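Local coordinates for protein shikimate 5-dehydrogenase (Mycobacterium fortuitum subsp. fortuitum DSM 46621, PDB 4XIJ) that probably catalyses the NADP-dependent interconversion of 3-dehydroshikimate and shikimate, the fourth of seven steps on the pathway to chorismate, at residues A17-P22 with P57-A62; T119-T124 with E241-L246; D221-Y224 with P228-L231. All coordinates share one frame; numbering follows the deposited sequence.

Contact 1: residues A17-P22 with P57-A62; sequences AVLGSP and PGLVSA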
ATOM      1  N   ALA A  17       7.687 -12.018 -10.373  1.00  8.04           N
ATOM      2  CA  ALA A  17       6.338 -12.549 -10.228  1.00  7.91           C
ATOM      3  C   ALA A  17       5.625 -11.871  -9.086  1.00  7.57           C
ATOM      4  O   ALA A  17       6.263 -11.250  -8.207  1.00  8.16           O
ATOM      5  CB  ALA A  17       6.344 -14.072  -9.965  1.00  8.91           C
ATOM      6  N   VAL A  18       4.307 -12.039  -9.080  1.00  7.76           N
ATOM      7  CA  VAL A  18       3.509 -11.767  -7.873  1.00  8.36           C
ATOM      8  C   VAL A  18       3.034 -13.067  -7.259  1.00  8.36           C
ATOM      9  O   VAL A  18       2.603 -13.976  -7.960  1.00  9.35           O
ATOM     10  CB  VAL A  18       2.300 -10.828  -8.170  1.00  9.04           C
ATOM     11  CG1 VAL A  18       1.298 -11.402  -9.238  1.00  9.61           C
ATOM     12  CG2 VAL A  18       1.565 -10.440  -6.847  1.00  9.73           C
ATOM     13  N   LEU A  19       3.185 -13.157  -5.937  1.00  8.02           N
ATOM     14  CA  LEU A  19       2.777 -14.325  -5.148  1.00  8.09           C
ATOM     15  C   LEU A  19       1.598 -13.988  -4.248  1.00  8.63           C
ATOM     16  O   LEU A  19       1.608 -12.951  -3.585  1.00 10.15           O
ATOM     17  CB  LEU A  19       3.923 -14.811  -4.264  1.00 10.15           C
ATOM     18  CG  LEU A  19       5.308 -15.060  -4.845  1.00 13.47           C
ATOM     19  CD1 LEU A  19       6.237 -15.727  -3.805  1.00 12.50           C
ATOM     20  CD2 LEU A  19       5.418 -15.669  -6.213  1.00 16.00           C
ATOM     21  N   GLY A  20       0.594 -14.856  -4.210  1.00  8.21           N
ATOM     22  CA  GLY A  20      -0.510 -14.634  -3.302  1.00  9.39           C
ATOM     23  C   GLY A  20      -1.674 -15.544  -3.633  1.00  9.70           C
ATOM     24  O   GLY A  20      -1.560 -16.383  -4.544  1.00 10.41           O
ATOM     25  N   SER A  21      -2.794 -15.364  -2.928  1.00 10.01           N
ATOM     26  CA  SER A  21      -3.952 -16.212  -3.142  1.00 12.57           C
ATOM     27  C   SER A  21      -5.164 -15.575  -2.461  1.00 13.12           C
ATOM     28  O   SER A  21      -5.202 -15.460  -1.247  1.00 14.86           O
ATOM     29  CB  SER A  21      -3.683 -17.611  -2.611  1.00 14.24           C
ATOM     30  OG  SER A  21      -4.849 -18.413  -2.751  1.00 18.70           O
ATOM     31  N   PRO A  22      -6.154 -15.138  -3.242  1.00 14.09           N
ATOM     32  CA  PRO A  22      -6.241 -15.265  -4.705  1.00 14.54           C
ATOM     33  C   PRO A  22      -5.287 -14.312  -5.443  1.00 14.67           C
ATOM     34  O   PRO A  22      -4.834 -13.288  -4.904  1.00 15.81           O
ATOM     35  CB  PRO A  22      -7.723 -14.937  -4.980  1.00 16.29           C
ATOM     36  CG  PRO A  22      -8.093 -14.000  -3.893  1.00 16.22           C
ATOM     37  CD  PRO A  22      -7.382 -14.555  -2.667  1.00 15.83           C
ATOM     38  N   PRO A  57       7.917 -19.578   1.718  1.00  9.04           N
ATOM     39  CA  PRO A  57       9.358 -19.736   1.931  1.00 10.08           C
ATOM     40  C   PRO A  57       9.974 -20.810   1.021  1.00  9.58           C
ATOM     41  O   PRO A  57      11.058 -20.591   0.425  1.00 10.73           O
ATOM     42  CB  PRO A  57       9.444 -20.075   3.443  1.00 10.93           C
ATOM     43  CG  PRO A  57       8.189 -19.437   4.027  1.00 11.24           C
ATOM     44  CD  PRO A  57       7.147 -19.701   2.988  1.00  9.53           C
ATOM     45  N   GLY A  58       9.321 -21.963   0.876  1.00  9.96           N
ATOM     46  CA  GLY A  58       9.863 -22.987   0.002  1.00  9.35           C
ATOM     47  C   GLY A  58       9.923 -22.559  -1.445  1.00 10.22           C
ATOM     48  O   GLY A  58      10.860 -22.877  -2.169  1.00 11.41           O
ATOM     49  N   LEU A  59       8.915 -21.822  -1.882  1.00  8.93           N
ATOM     50  CA  LEU A  59       8.869 -21.364  -3.256  0.59  8.89           C
ATOM     51  C   LEU A  59      10.060 -20.423  -3.528  1.00  8.82           C
ATOM     52  O   LEU A  59      10.813 -20.595  -4.502  1.00 10.30           O
ATOM     53  CB  LEU A  59       7.543 -20.641  -3.497  0.59  9.27           C
ATOM     54  CG  LEU A  59       7.382 -20.072  -4.898  0.59 10.89           C
ATOM     55  CD1 LEU A  59       7.398 -21.208  -5.880  0.59 11.22           C
ATOM     56  CD2 LEU A  59       6.095 -19.301  -4.985  0.59 11.26           C
ATOM     57  N   VAL A  60      10.217 -19.389  -2.694  1.00  9.02           N
ATOM     58  CA  VAL A  60      11.263 -18.399  -2.960  1.00  9.23           C
ATOM     59  C   VAL A  60      12.654 -19.006  -2.783  1.00  9.67           C
ATOM     60  O   VAL A  60      13.569 -18.673  -3.543  1.00  9.76           O
ATOM     61  CB  VAL A  60      11.080 -17.154  -2.062  1.00  9.66           C
ATOM     62  CG1 VAL A  60      12.060 -16.063  -2.440  1.00 10.94           C
ATOM     63  CG2 VAL A  60       9.631 -16.580  -2.244  1.00 10.58           C
ATOM     64  N   SER A  61      12.790 -19.940  -1.831  1.00  8.91           N
ATOM     65  CA  SER A  61      14.084 -20.543  -1.552  1.00 11.40           C
ATOM     66  C   SER A  61      14.617 -21.257  -2.762  1.00 13.89           C
ATOM     67  O   SER A  61      15.819 -21.299  -2.940  1.00 15.27           O
ATOM     68  CB  SER A  61      14.021 -21.573  -0.410  1.00 11.85           C
ATOM     69  OG  SER A  61      13.698 -20.983   0.846  1.00 13.95           O
ATOM     70  N   ALA A  62      13.727 -21.785  -3.601  1.00 13.53           N
ATOM     71  CA  ALA A  62      14.154 -22.586  -4.744  1.00 15.14           C
ATOM     72  C   ALA A  62      14.493 -21.774  -6.014  1.00 14.14           C
ATOM     73  O   ALA A  62      15.008 -22.344  -7.014  1.00 17.25           O
ATOM     74  CB  ALA A  62      13.074 -23.607  -5.053  1.00 16.20           C
TER

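Contact 2: residues T119-T124 with E241-L246; sequences TGALGT and EAINGL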
ATOM      1  N   THR A 119       2.088   7.321   1.010  1.00  7.34           N
ATOM      2  CA  THR A 119       2.827   8.607   1.022  1.00  7.35           C
ATOM      3  C   THR A 119       2.830   9.262  -0.362  1.00  8.07           C
ATOM      4  O   THR A 119       2.723  10.487  -0.475  1.00  8.72           O
ATOM      5  CB  THR A 119       4.321   8.458   1.502  1.00  8.59           C
ATOM      6  OG1 THR A 119       5.023   7.604   0.580  1.00  9.50           O
ATOM      7  CG2 THR A 119       4.411   7.834   2.910  1.00  9.64           C
ATOM      8  N   GLY A 120       2.923   8.435  -1.401  1.00  8.40           N
ATOM      9  CA  GLY A 120       2.966   8.918  -2.771  1.00  7.70           C
ATOM     10  C   GLY A 120       1.597   9.443  -3.187  1.00  7.25           C
ATOM     11  O   GLY A 120       1.500  10.493  -3.859  1.00  9.91           O
ATOM     12  N   ALA A 121       0.529   8.697  -2.874  1.00  8.16           N
ATOM     13  CA  ALA A 121      -0.808   9.132  -3.324  1.00  8.98           C
ATOM     14  C   ALA A 121      -1.259  10.409  -2.634  1.00  9.36           C
ATOM     15  O   ALA A 121      -1.887  11.272  -3.255  1.00 10.55           O
ATOM     16  CB  ALA A 121      -1.835   8.000  -3.071  1.00  9.22           C
ATOM     17  N   LEU A 122      -0.969  10.524  -1.340  1.00  9.21           N
ATOM     18  CA  LEU A 122      -1.430  11.677  -0.579  1.00 10.98           C
ATOM     19  C   LEU A 122      -0.547  12.907  -0.748  1.00 10.89           C
ATOM     20  O   LEU A 122      -1.032  14.038  -0.710  1.00 12.16           O
ATOM     21  CB  LEU A 122      -1.481  11.321   0.895  1.00 12.77           C
ATOM     22  CG  LEU A 122      -2.814  10.967   1.494  1.00 15.82           C
ATOM     23  CD1 LEU A 122      -2.628  10.679   3.008  1.00 15.41           C
ATOM     24  CD2 LEU A 122      -3.830  12.142   1.320  1.00 15.39           C
ATOM     25  N   GLY A 123       0.753  12.705  -0.917  1.00 11.19           N
ATOM     26  CA  GLY A 123       1.680  13.829  -0.950  1.00 11.72           C
ATOM     27  C   GLY A 123       2.063  14.328   0.434  1.00 11.78           C
ATOM     28  O   GLY A 123       3.219  14.183   0.872  1.00 13.10           O
ATOM     29  N   THR A 124       1.115  14.980   1.105  1.00 10.36           N
ATOM     30  CA  THR A 124       1.255  15.332   2.530  1.00  9.92           C
ATOM     31  C   THR A 124      -0.089  15.060   3.184  1.00 10.59           C
ATOM     32  O   THR A 124      -1.126  14.993   2.511  1.00 12.06           O
ATOM     33  CB  THR A 124       1.654  16.818   2.728  1.00 11.01           C
ATOM     34  OG1 THR A 124       1.927  17.077   4.105  1.00 11.36           O
ATOM     35  CG2 THR A 124       0.515  17.770   2.270  1.00 13.27           C
ATOM     36  N   GLU A 241     -10.786  17.469  -1.677  1.00 10.69           N
ATOM     37  CA  GLU A 241     -10.150  16.653  -2.697  1.00 12.02           C
ATOM     38  C   GLU A 241     -10.247  15.191  -2.334  1.00  9.64           C
ATOM     39  O   GLU A 241      -9.920  14.804  -1.198  1.00 10.04           O
ATOM     40  CB  GLU A 241      -8.667  17.043  -2.836  1.00 14.94           C
ATOM     41  CG  GLU A 241      -7.968  16.197  -3.923  1.00 17.73           C
ATOM     42  CD  GLU A 241      -6.471  16.431  -4.031  1.00 22.17           C
ATOM     43  OE1 GLU A 241      -5.905  17.130  -3.158  1.00 23.31           O
ATOM     44  OE2 GLU A 241      -5.874  15.906  -4.995  1.00 24.16           O
ATOM     45  N   ALA A 242     -10.656  14.375  -3.294  1.00  9.97           N
ATOM     46  CA  ALA A 242     -10.725  12.941  -3.108  1.00 10.88           C
ATOM     47  C   ALA A 242      -9.766  12.297  -4.103  1.00 10.06           C
ATOM     48  O   ALA A 242      -9.758  12.639  -5.298  1.00 13.52           O
ATOM     49  CB  ALA A 242     -12.172  12.416  -3.330  1.00 11.59           C
ATOM     50  N   ILE A 243      -8.956  11.375  -3.608  1.00  9.35           N
ATOM     51  CA  ILE A 243      -7.975  10.629  -4.400  1.00  9.71           C
ATOM     52  C   ILE A 243      -8.325   9.147  -4.309  1.00  9.05           C
ATOM     53  O   ILE A 243      -8.652   8.678  -3.197  1.00 10.36           O
ATOM     54  CB  ILE A 243      -6.565  10.835  -3.840  1.00 10.80           C
ATOM     55  CG1 ILE A 243      -6.207  12.322  -3.854  1.00 13.14           C
ATOM     56  CG2 ILE A 243      -5.515  10.051  -4.629  1.00 10.23           C
ATOM     57  CD1 ILE A 243      -5.216  12.684  -2.802  1.00 15.90           C
ATOM     58  N   ASN A 244      -8.295   8.398  -5.419  1.00 10.69           N
ATOM     59  CA  ASN A 244      -8.671   6.974  -5.260  1.00 10.39           C
ATOM     60  C   ASN A 244      -7.527   5.983  -5.214  1.00 10.71           C
ATOM     61  O   ASN A 244      -6.366   6.334  -5.406  1.00 10.63           O
ATOM     62  CB  ASN A 244      -9.695   6.526  -6.322  1.00 10.79           C
ATOM     63  CG  ASN A 244      -9.153   6.417  -7.745  1.00 11.22           C
ATOM     64  OD1 ASN A 244      -8.059   5.945  -7.981  1.00 11.27           O
ATOM     65  ND2 ASN A 244     -10.010   6.735  -8.698  1.00 13.26           N
ATOM     66  N   GLY A 245      -7.881   4.722  -4.937  1.00 10.39           N
ATOM     67  CA  GLY A 245      -6.891   3.701  -4.672  1.00  9.90           C
ATOM     68  C   GLY A 245      -5.988   3.364  -5.830  1.00  9.64           C
ATOM     69  O   GLY A 245      -4.942   2.773  -5.597  1.00 10.42           O
ATOM     70  N   LEU A 246      -6.356   3.717  -7.063  1.00 10.60           N
ATOM     71  CA  LEU A 246      -5.409   3.472  -8.179  1.00 10.20           C
ATOM     72  C   LEU A 246      -4.106   4.220  -7.924  1.00  9.62           C
ATOM     73  O   LEU A 246      -3.037   3.764  -8.348  1.00  9.16           O
ATOM     74  CB  LEU A 246      -5.977   3.881  -9.544  1.00  9.65           C
ATOM     75  CG  LEU A 246      -7.094   2.951 -10.004  1.00 11.18           C
ATOM     76  CD1 LEU A 246      -7.707   3.594 -11.257  1.00 12.62           C
ATOM     77  CD2 LEU A 246      -6.580   1.504 -10.290  1.00 12.58           C
TER

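Contact 3: residues D221-Y224 with P228-L231; sequences DAIY and PTPL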
ATOM      1  N   ASP A 221      -9.059   7.512  -0.652  1.00  9.30           N
ATOM      2  CA  ASP A 221      -9.945   6.377  -0.554  1.00  9.08           C
ATOM      3  C   ASP A 221      -9.244   5.179  -1.222  1.00 10.73           C
ATOM      4  O   ASP A 221      -8.887   5.248  -2.396  1.00 11.88           O
ATOM      5  CB  ASP A 221     -11.266   6.711  -1.263  1.00  9.93           C
ATOM      6  CG  ASP A 221     -12.346   5.693  -1.028  1.00 10.98           C
ATOM      7  OD1 ASP A 221     -12.093   4.617  -0.460  1.00 10.67           O
ATOM      8  OD2 ASP A 221     -13.501   6.005  -1.367  1.00 12.23           O
ATOM      9  N   ALA A 222      -9.040   4.095  -0.481  1.00 10.14           N
ATOM     10  CA  ALA A 222      -8.411   2.899  -1.028  1.00 10.46           C
ATOM     11  C   ALA A 222      -9.252   2.281  -2.152  1.00 11.63           C
ATOM     12  O   ALA A 222      -8.720   1.557  -3.005  1.00 11.96           O
ATOM     13  CB  ALA A 222      -8.181   1.872   0.070  1.00 11.61           C
ATOM     14  N   ILE A 223     -10.553   2.548  -2.143  1.00 10.91           N
ATOM     15  CA  ILE A 223     -11.437   2.013  -3.171  1.00 10.96           C
ATOM     16  C   ILE A 223     -11.282   2.788  -4.465  1.00 12.94           C
ATOM     17  O   ILE A 223     -11.075   4.025  -4.439  1.00 13.99           O
ATOM     18  CB  ILE A 223     -12.901   2.063  -2.691  1.00 11.11           C
ATOM     19  CG1 ILE A 223     -13.037   1.315  -1.355  1.00 11.69           C
ATOM     20  CG2 ILE A 223     -13.832   1.524  -3.755  1.00 12.17           C
ATOM     21  CD1 ILE A 223     -12.600  -0.140  -1.413  1.00 11.74           C
ATOM     22  N   TYR A 224     -11.373   2.089  -5.602  1.00 13.63           N
ATOM     23  CA  TYR A 224     -11.338   2.816  -6.873  1.00 13.88           C
ATOM     24  C   TYR A 224     -12.380   2.361  -7.865  1.00 15.62           C
ATOM     25  O   TYR A 224     -12.485   2.930  -8.956  1.00 17.04           O
ATOM     26  CB  TYR A 224      -9.946   2.722  -7.498  1.00 14.00           C
ATOM     27  CG  TYR A 224      -9.432   1.325  -7.741  1.00 15.62           C
ATOM     28  CD1 TYR A 224      -9.756   0.638  -8.917  1.00 17.19           C
ATOM     29  CD2 TYR A 224      -8.575   0.708  -6.835  1.00 17.33           C
ATOM     30  CE1 TYR A 224      -9.253  -0.609  -9.173  1.00 19.15           C
ATOM     31  CE2 TYR A 224      -8.068  -0.559  -7.092  1.00 19.28           C
ATOM     32  CZ  TYR A 224      -8.420  -1.215  -8.249  1.00 20.54           C
ATOM     33  OH  TYR A 224      -7.909  -2.481  -8.513  1.00 23.60           O
ATOM     34  N   PRO A 228     -16.764   8.018  -8.790  1.00 17.04           N
ATOM     35  CA  PRO A 228     -16.439   8.304  -7.378  1.00 15.95           C
ATOM     36  C   PRO A 228     -17.322   7.535  -6.416  1.00 14.65           C
ATOM     37  O   PRO A 228     -18.534   7.358  -6.635  1.00 15.30           O
ATOM     38  CB  PRO A 228     -16.715   9.808  -7.255  1.00 16.48           C
ATOM     39  CG  PRO A 228     -17.810  10.070  -8.332  1.00 17.76           C
ATOM     40  CD  PRO A 228     -17.455   9.138  -9.466  1.00 18.00           C
ATOM     41  N   THR A 229     -16.718   7.057  -5.341  1.00 12.48           N
ATOM     42  CA  THR A 229     -17.472   6.444  -4.256  1.00 11.14           C
ATOM     43  C   THR A 229     -18.396   7.460  -3.574  1.00 11.50           C
ATOM     44  O   THR A 229     -18.218   8.693  -3.715  1.00 10.90           O
ATOM     45  CB  THR A 229     -16.505   5.889  -3.207  1.00 10.68           C
ATOM     46  OG1 THR A 229     -15.692   6.974  -2.740  1.00 11.86           O
ATOM     47  CG2 THR A 229     -15.617   4.768  -3.802  1.00 11.18           C
ATOM     48  N   PRO A 230     -19.386   6.964  -2.803  1.00 11.76           N
ATOM     49  CA  PRO A 230     -20.181   7.902  -1.990  1.00 11.73           C
ATOM     50  C   PRO A 230     -19.331   8.810  -1.101  1.00 11.86           C
ATOM     51  O   PRO A 230     -19.609  10.037  -0.992  1.00 11.94           O
ATOM     52  CB  PRO A 230     -21.062   6.966  -1.141  1.00 12.78           C
ATOM     53  CG  PRO A 230     -21.320   5.838  -2.086  1.00 13.43           C
ATOM     54  CD  PRO A 230     -19.982   5.618  -2.823  1.00 12.54           C
ATOM     55  N   LEU A 231     -18.304   8.234  -0.481  1.00 10.09           N
ATOM     56  CA  LEU A 231     -17.375   9.029   0.319  1.00  9.32           C
ATOM     57  C   LEU A 231     -16.734  10.149  -0.524  1.00 10.48           C
ATOM     58  O   LEU A 231     -16.753  11.333  -0.137  1.00 10.65           O
ATOM     59  CB  LEU A 231     -16.290   8.111   0.896  1.00 10.20           C
ATOM     60  CG  LEU A 231     -15.145   8.806   1.649  1.00 10.59           C
ATOM     61  CD1 LEU A 231     -15.672   9.684   2.817  1.00 11.53           C
ATOM     62  CD2 LEU A 231     -14.172   7.727   2.172  1.00 11.33           C
TER

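Contact 1: residues A17-P22 with P57-A62
Leu19, on strand 15-20, meets Leu59 and Val60 of helix 56-61 through methyl groups alone. Of the 104 Å² buried between the segments, Leu19 accounts for 53 Å², Leu59 for 32 Å² and Val60 for 19 Å², so one strand residue works against two consecutive helix residues. In the conformer given for Leu59, the two leucines reach toward each other tip to tip: Leu19 CD1 lies 3.8 Å from Leu59 CD2, and the other branch of the fork, Leu19 CD2, is 3.9 Å from the same Leu59 CD2. That methyl therefore rests against both prongs of Leu19. A second conformer of Leu59 is modelled, which makes this half of the contact less certain than the half with Val60. Leu59 turns its CG opposite to the backbone N (chi1 178°), which carries the side chain out from the helix to the strand. Val60 comes in at a slant, and its CG2 touches Leu19 CD1 at 3.8 Å; the same CD1 thus serves both helix residues.

The backbones stay well apart, with Leu19 CA and Leu59 CA 9.5 Å from each other, a gap bridged by side chains. Leu19 and Val60 are buried, whereas Leu59 is partly exposed and closes the margin of the patch. Around them, Ile49 and Cys51 touch Leu19, while Leu70 and Phe83 touch Val60. Strand 15-20 lies between strands 45-50 and 67-72, its parallel neighbours in a six-stranded mixed sheet. A helix laid over such a sheet through aliphatic side chains is the alpha/beta layering of the shikimate dehydrogenase substrate-binding domain.

Contact 2: residues T119-T124 with E241-L246
Ala121, near the end of helix 114-122, and Ile243, on strand 241-243, bring their CA atoms to 7.4 Å, the closest pair of CA atoms across the two segments. Strand 241-243 is an outermost strand of the six-stranded parallel sheet, whose order 3-2-1-4-5-6 is that of a Rossmann-type nucleotide-binding domain, and the end of the helix packs over one face of the sheet near this edge.

Ile243 carries the strand's side of the contact, with 58 Å² of the 111 Å² buried between the segments. Its ethyl branch lies beside the backbone N and opposite the carbonyl carbon (chi1 -59°), while CG2 is turned away from that N. Both branches are used: CD1 at the end of the ethyl arm meets the helix backbone and Leu122, and CG2 faces the methyl of Ala121, with Ala121 CB 4.5 Å from Ile243 CG2. Leu122 starts with its CB directed away from the strand, yet the tip of its side chain comes back, so that Leu122 CD2 is 4.4 Å from Ile243 CD1. These methyl pairs are at the long end of van der Waals contact. Leu220 of strand 218-221 touches all three residues and completes the patch.

Gly123, the first residue past the helix, leaves the helical path with a positive phi of 81°. Arg218 ties the same elements together with polar bonds: it donates to Leu122 O through NH2 and forms a salt bridge with Glu241 OE1 through NE. Past the strand, the chain turns into helix 246-261, and Asn244 OD1 caps it by accepting from Leu246 N at 3.0 Å. The shortest approach between the segments is apolar against polar, Ile243 CD1 lying 3.6 Å from the carbonyl oxygen Ala121 O.

Contact 3: residues D221-Y224 with P228-L231
Asp221, at the end of strand 218-221, and Thr229, at the N-cap of helix 230-237, are joined by a hydrogen bond in which Thr229 OG1 donates to Asp221 OD2 at 2.8 Å. The two side chains come from opposite directions, and the hydroxyl meets OD2 nearly along its C-O axis. A chi1 of 58° sets OG1 between the backbone N and the carbonyl carbon of Thr229, where it also accepts from Ala232 N as the helix cap. The second carboxylate oxygen turns back on its own loop: Asp221 OD1 accepts from Ile223 N at 3.1 Å, an Asx turn whose N-H lies above the carboxylate plane.

Apolar packing flanks the polar pair: Ile223 CG2 rests 3.7 Å from Thr229 CG2, the side chains crossing at about a right angle. Separately, a methyl lies at van der Waals distance from the carboxylate, Leu231 CD2 being 4.0 Å from Asp221 OD2.

Both carboxylate oxygens are thus engaged, which fixes the rotation of the buried group. With Thr229 OG1 donating to Asp221 OD2 and accepting from Ala232 N, the threonine hydroxyl links the carboxylate to the first turn of the helix, whose dipole would probably help to stabilise its negative charge.

How the contacts relate
Contacts 1 and 3 are buried and contact 2 only partly so, at the edge of its sheet. Contact 1 belongs to the mixed sheet of the substrate-binding domain, with its centre about 29 Å from that of contact 2 and about 31 Å from that of contact 3, across the middle of the chain. Contacts 2 and 3 share the parallel sheet: their centres are about 11 Å apart, and neighbouring strands join them through a probable hydrogen bond between Asp221 N and Ile243 O (2.8 Å). Contact 3 is nested in the chain between the segments of contact 2. Where helix flanks sheet, contact 1 is purely aliphatic and contact 2 largely so, with a backbone carbonyl in it; where a strand end meets a helix start, contact 3 is chiefly polar.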